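Local coordinates for lytic polysaccharide monooxygenase (Neurospora crassa, PDB 4QI8), which probably cleaves cellulose by copper-dependent oxidation of its glycosidic bonds, using a reductant and oxygen or hydrogen peroxide, at residues Phe31-Cys42 with Gly152-Cys160. Sequence-based numbering, arbitrary orientation.
Sequences FVDNVNSQQIRC and GAAQFYISC. With NO3 (nitrate ion), chain D.
Q155 lies flat against one face of the F31 ring. Its CB meets F31 CG at 3.6 Å. Its CG sits over the ring centre, 3.5 Å from the centroid and almost on the normal. The chain runs on extended (chi2 -180°), which carries the amide along the same face. CD and NE2 each come to 3.4 Å from F31 CE2, and the amide plane is 7° from the ring plane, a flat stack. OE1 accepts a hydrogen bond from Y157 OH at 2.7 Å, with the donor above the amide plane. Q155 is thus held both by the stack and by this bond. The opposite face of the F31 ring carries O2 of a nitrate, probably from the crystallisation liquor, which also accepts from F31 N. F31 turns its ring edge to the face of Y157, offset, and rests its CB over that face.

In a single antiparallel hydrogen-bonded bridge, V32 N donates to F156 O and F156 N to V32 O, each at 2.9 Å. The ring of F156 takes I40 CD1 over one face, 3.9 Å from the centroid. I158 CD1 meets the same methyl. At the far end C42 and C160 are joined by a disulfide, and a water links C42 O to C160 N.

Y157 belongs to the copper site with H1 and H72. Q155 bonds to Y157 OH of this site, and F31 packs on both. Q155 lies beside H146, and both are likely oxygen-site residues. The loop that starts at F31 and the short, weakly bonded helix about 39-42 lie along the first half of strand 155-166 in the AA9 beta-sandwich. Strand 134-144 pairs with that strand, and its R139 donates to I40 O. W99 of strand 99-104 packs against the disulfide.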
loop_
_atom_site.group_PDB
_atom_site.type_symbol
_atom_site.label_atom_id
_atom_site.label_comp_id
_atom_site.label_asym_id
_atom_site.label_seq_id
_atom_site.Cartn_x
_atom_site.Cartn_y
_atom_site.Cartn_z
ATOM N N PHE A 31 0.693 -11.939 -7.816
ATOM C CA PHE A 31 1.464 -10.740 -7.554
ATOM C C PHE A 31 1.806 -9.965 -8.816
ATOM O O PHE A 31 1.601 -10.426 -9.944
ATOM C CB PHE A 31 2.748 -11.096 -6.763
ATOM C CG PHE A 31 3.603 -12.170 -7.387
ATOM C CD1 PHE A 31 4.576 -11.849 -8.311
ATOM C CD2 PHE A 31 3.459 -13.505 -7.028
ATOM C CE1 PHE A 31 5.395 -12.821 -8.855
ATOM C CE2 PHE A 31 4.273 -14.486 -7.593
ATOM C CZ PHE A 31 5.242 -14.137 -8.507
ATOM N N VAL A 32 2.301 -8.758 -8.577
ATOM C CA VAL A 32 3.021 -7.936 -9.544
ATOM C C VAL A 32 4.514 -8.128 -9.285
ATOM O O VAL A 32 4.939 -8.048 -8.138
ATOM C CB VAL A 32 2.665 -6.439 -9.341
ATOM C CG1 VAL A 32 3.513 -5.525 -10.220
ATOM C CG2 VAL A 32 1.180 -6.190 -9.574
ATOM N N ASP A 33 5.309 -8.401 -10.323
ATOM C CA ASP A 33 6.759 -8.459 -10.145
ATOM C C ASP A 33 7.472 -7.443 -11.026
ATOM O O ASP A 33 8.698 -7.445 -11.091
ATOM C CB ASP A 33 7.323 -9.877 -10.330
ATOM C CG ASP A 33 7.092 -10.439 -11.713
ATOM O OD1 ASP A 33 6.752 -9.661 -12.630
ATOM O OD2 ASP A 33 7.269 -11.676 -11.884
ATOM N N ASN A 34 6.705 -6.544 -11.644
ATOM C CA ASN A 34 7.204 -5.543 -12.566
ATOM C C ASN A 34 7.017 -4.151 -11.952
ATOM O O ASN A 34 5.916 -3.593 -12.000
ATOM C CB ASN A 34 6.405 -5.640 -13.862
ATOM C CG ASN A 34 6.958 -4.758 -14.951
ATOM O OD1 ASN A 34 7.877 -3.961 -14.717
ATOM N ND2 ASN A 34 6.417 -4.900 -16.151
ATOM N N VAL A 35 8.077 -3.568 -11.399
ATOM C CA VAL A 35 7.946 -2.250 -10.791
ATOM C C VAL A 35 7.669 -1.152 -11.833
ATOM O O VAL A 35 7.309 -0.032 -11.473
ATOM C CB VAL A 35 9.182 -1.868 -9.962
ATOM C CG1 VAL A 35 9.330 -2.808 -8.772
ATOM C CG2 VAL A 35 10.441 -1.838 -10.828
ATOM N N ASN A 36 7.804 -1.473 -13.120
ATOM C CA ASN A 36 7.537 -0.524 -14.206
ATOM C C ASN A 36 6.142 -0.631 -14.807
ATOM O O ASN A 36 5.800 0.126 -15.705
ATOM C CB ASN A 36 8.582 -0.711 -15.302
ATOM C CG ASN A 36 9.988 -0.572 -14.769
ATOM O OD1 ASN A 36 10.803 -1.490 -14.863
ATOM N ND2 ASN A 36 10.273 0.560 -14.179
ATOM N N SER A 37 5.348 -1.571 -14.320
ATOM C CA SER A 37 3.989 -1.755 -14.801
ATOM C C SER A 37 3.019 -0.772 -14.162
ATOM O O SER A 37 3.174 -0.397 -12.998
ATOM C CB SER A 37 3.535 -3.172 -14.443
ATOM O OG SER A 37 2.173 -3.374 -14.752
ATOM N N GLN A 38 1.981 -0.398 -14.901
ATOM C CA GLN A 38 0.876 0.336 -14.296
ATOM C C GLN A 38 0.279 -0.430 -13.115
ATOM O O GLN A 38 -0.289 0.169 -12.205
ATOM C CB GLN A 38 -0.220 0.638 -15.325
ATOM C CG GLN A 38 0.245 1.554 -16.440
ATOM C CD GLN A 38 0.600 2.921 -15.915
ATOM O OE1 GLN A 38 -0.243 3.608 -15.337
ATOM N NE2 GLN A 38 1.856 3.320 -16.088
ATOM N N GLN A 39 0.369 -1.757 -13.144
ATOM C CA GLN A 39 -0.146 -2.558 -12.040
ATOM C C GLN A 39 0.552 -2.307 -10.701
ATOM O O GLN A 39 -0.014 -2.624 -9.665
ATOM C CB GLN A 39 -0.106 -4.051 -12.384
ATOM C CG GLN A 39 -1.101 -4.455 -13.453
ATOM C CD GLN A 39 -1.023 -5.934 -13.773
ATOM O OE1 GLN A 39 0.063 -6.513 -13.822
ATOM N NE2 GLN A 39 -2.169 -6.558 -13.954
ATOM N N ILE A 40 1.743 -1.712 -10.706
ATOM C CA ILE A 40 2.438 -1.440 -9.438
ATOM C C ILE A 40 1.672 -0.404 -8.621
ATOM O O ILE A 40 1.874 -0.264 -7.414
ATOM C CB ILE A 40 3.921 -1.046 -9.658
ATOM C CG1 ILE A 40 4.790 -1.311 -8.415
ATOM C CG2 ILE A 40 4.024 0.407 -10.086
ATOM C CD1 ILE A 40 4.979 -2.793 -8.102
ATOM N N ARG A 41 0.805 0.367 -9.289
ATOM C CA ARG A 41 0.116 1.432 -8.574
ATOM C C ARG A 41 -1.074 0.886 -7.770
ATOM O O ARG A 41 -1.027 0.841 -6.556
ATOM C CB ARG A 41 -0.309 2.544 -9.569
ATOM C CG ARG A 41 -1.017 3.705 -8.906
ATOM C CD ARG A 41 -1.388 4.836 -9.876
ATOM N NE ARG A 41 -2.062 4.336 -11.072
ATOM C CZ ARG A 41 -1.555 4.205 -12.304
ATOM N NH1 ARG A 41 -0.302 4.553 -12.637
ATOM N NH2 ARG A 41 -2.348 3.727 -13.268
ATOM N N CYS A 42 -2.103 0.424 -8.472
ATOM C CA CYS A 42 -3.324 -0.107 -7.854
ATOM C C CYS A 42 -3.713 -1.483 -8.414
ATOM O O CYS A 42 -4.861 -1.899 -8.270
ATOM C CB CYS A 42 -4.510 0.878 -7.973
ATOM S SG CYS A 42 -4.223 2.403 -7.062
ATOM N N GLY A 152 13.518 -8.902 -10.419
ATOM C CA GLY A 152 12.168 -9.222 -10.831
ATOM C C GLY A 152 11.518 -10.341 -10.041
ATOM O O GLY A 152 10.473 -10.833 -10.461
ATOM N N ALA A 153 12.089 -10.698 -8.884
ATOM C CA ALA A 153 11.579 -11.812 -8.085
ATOM C C ALA A 153 10.793 -11.403 -6.838
ATOM O O ALA A 153 10.120 -12.239 -6.247
ATOM C CB ALA A 153 12.696 -12.770 -7.716
ATOM N N ALA A 154 10.881 -10.140 -6.422
ATOM C CA ALA A 154 10.038 -9.641 -5.339
ATOM C C ALA A 154 8.580 -9.703 -5.779
ATOM O O ALA A 154 8.254 -9.415 -6.923
ATOM C CB ALA A 154 10.439 -8.221 -4.979
ATOM N N GLN A 155 7.705 -10.054 -4.847
ATOM C CA GLN A 155 6.290 -10.280 -5.145
ATOM C C GLN A 155 5.438 -9.209 -4.473
ATOM O O GLN A 155 5.287 -9.196 -3.250
ATOM C CB GLN A 155 5.867 -11.667 -4.645
ATOM C CG GLN A 155 6.639 -12.780 -5.326
ATOM C CD GLN A 155 6.255 -14.172 -4.870
ATOM O OE1 GLN A 155 5.410 -14.360 -3.979
ATOM N NE2 GLN A 155 6.898 -15.165 -5.470
ATOM N N PHE A 156 4.867 -8.313 -5.271
ATOM C CA PHE A 156 4.045 -7.226 -4.739
ATOM C C PHE A 156 2.560 -7.595 -4.796
ATOM O O PHE A 156 2.023 -7.907 -5.866
ATOM C CB PHE A 156 4.268 -5.928 -5.528
ATOM C CG PHE A 156 5.668 -5.375 -5.441
ATOM C CD1 PHE A 156 6.689 -5.871 -6.237
ATOM C CD2 PHE A 156 5.942 -4.317 -4.593
ATOM C CE1 PHE A 156 7.962 -5.335 -6.163
ATOM C CE2 PHE A 156 7.210 -3.777 -4.525
ATOM C CZ PHE A 156 8.219 -4.293 -5.312
ATOM N N TYR A 157 1.904 -7.540 -3.640
ATOM C CA TYR A 157 0.473 -7.822 -3.511
ATOM C C TYR A 157 -0.185 -6.491 -3.137
ATOM O O TYR A 157 0.099 -5.941 -2.083
ATOM C CB TYR A 157 0.238 -8.896 -2.436
ATOM C CG TYR A 157 0.927 -10.202 -2.762
ATOM C CD1 TYR A 157 0.282 -11.170 -3.538
ATOM C CD2 TYR A 157 2.217 -10.480 -2.308
ATOM C CE1 TYR A 157 0.899 -12.363 -3.854
ATOM C CE2 TYR A 157 2.837 -11.680 -2.617
ATOM C CZ TYR A 157 2.174 -12.615 -3.392
ATOM O OH TYR A 157 2.754 -13.817 -3.730
ATOM N N ILE A 158 -1.022 -5.961 -4.029
ATOM C CA ILE A 158 -1.429 -4.554 -4.018
ATOM C C ILE A 158 -2.935 -4.396 -4.183
ATOM O O ILE A 158 -3.554 -5.153 -4.940
ATOM C CB ILE A 158 -0.723 -3.801 -5.177
ATOM C CG1 ILE A 158 0.787 -3.753 -4.941
ATOM C CG2 ILE A 158 -1.283 -2.391 -5.373
ATOM C CD1 ILE A 158 1.587 -3.497 -6.218
ATOM N N SER A 159 -3.504 -3.380 -3.533
ATOM C CA SER A 159 -4.786 -2.833 -3.973
ATOM C C SER A 159 -4.873 -1.382 -3.530
ATOM O O SER A 159 -4.031 -0.899 -2.774
ATOM C CB SER A 159 -5.972 -3.631 -3.411
ATOM O OG SER A 159 -6.094 -3.381 -2.025
ATOM N N CYS A 160 -5.933 -0.706 -3.982
ATOM C CA CYS A 160 -6.203 0.674 -3.603
ATOM C C CYS A 160 -7.655 0.891 -3.219
ATOM O O CYS A 160 -8.561 0.519 -3.955
ATOM C CB CYS A 160 -5.902 1.630 -4.750
ATOM S SG CYS A 160 -4.158 1.718 -5.156
HETATM N N NO3 D . 1.325 -15.176 -10.041
HETATM O O1 NO3 D . 1.360 -15.793 -11.240
HETATM O O2 NO3 D . 1.627 -13.879 -9.838
HETATM O O3 NO3 D . 0.945 -15.914 -8.985
HETATM O O HOH W 1 9.880 -7.909 -8.538
HETATM O O HOH W 2 8.770 -13.413 -10.365
HETATM O O HOH W 3 -6.909 -1.929 -6.338
#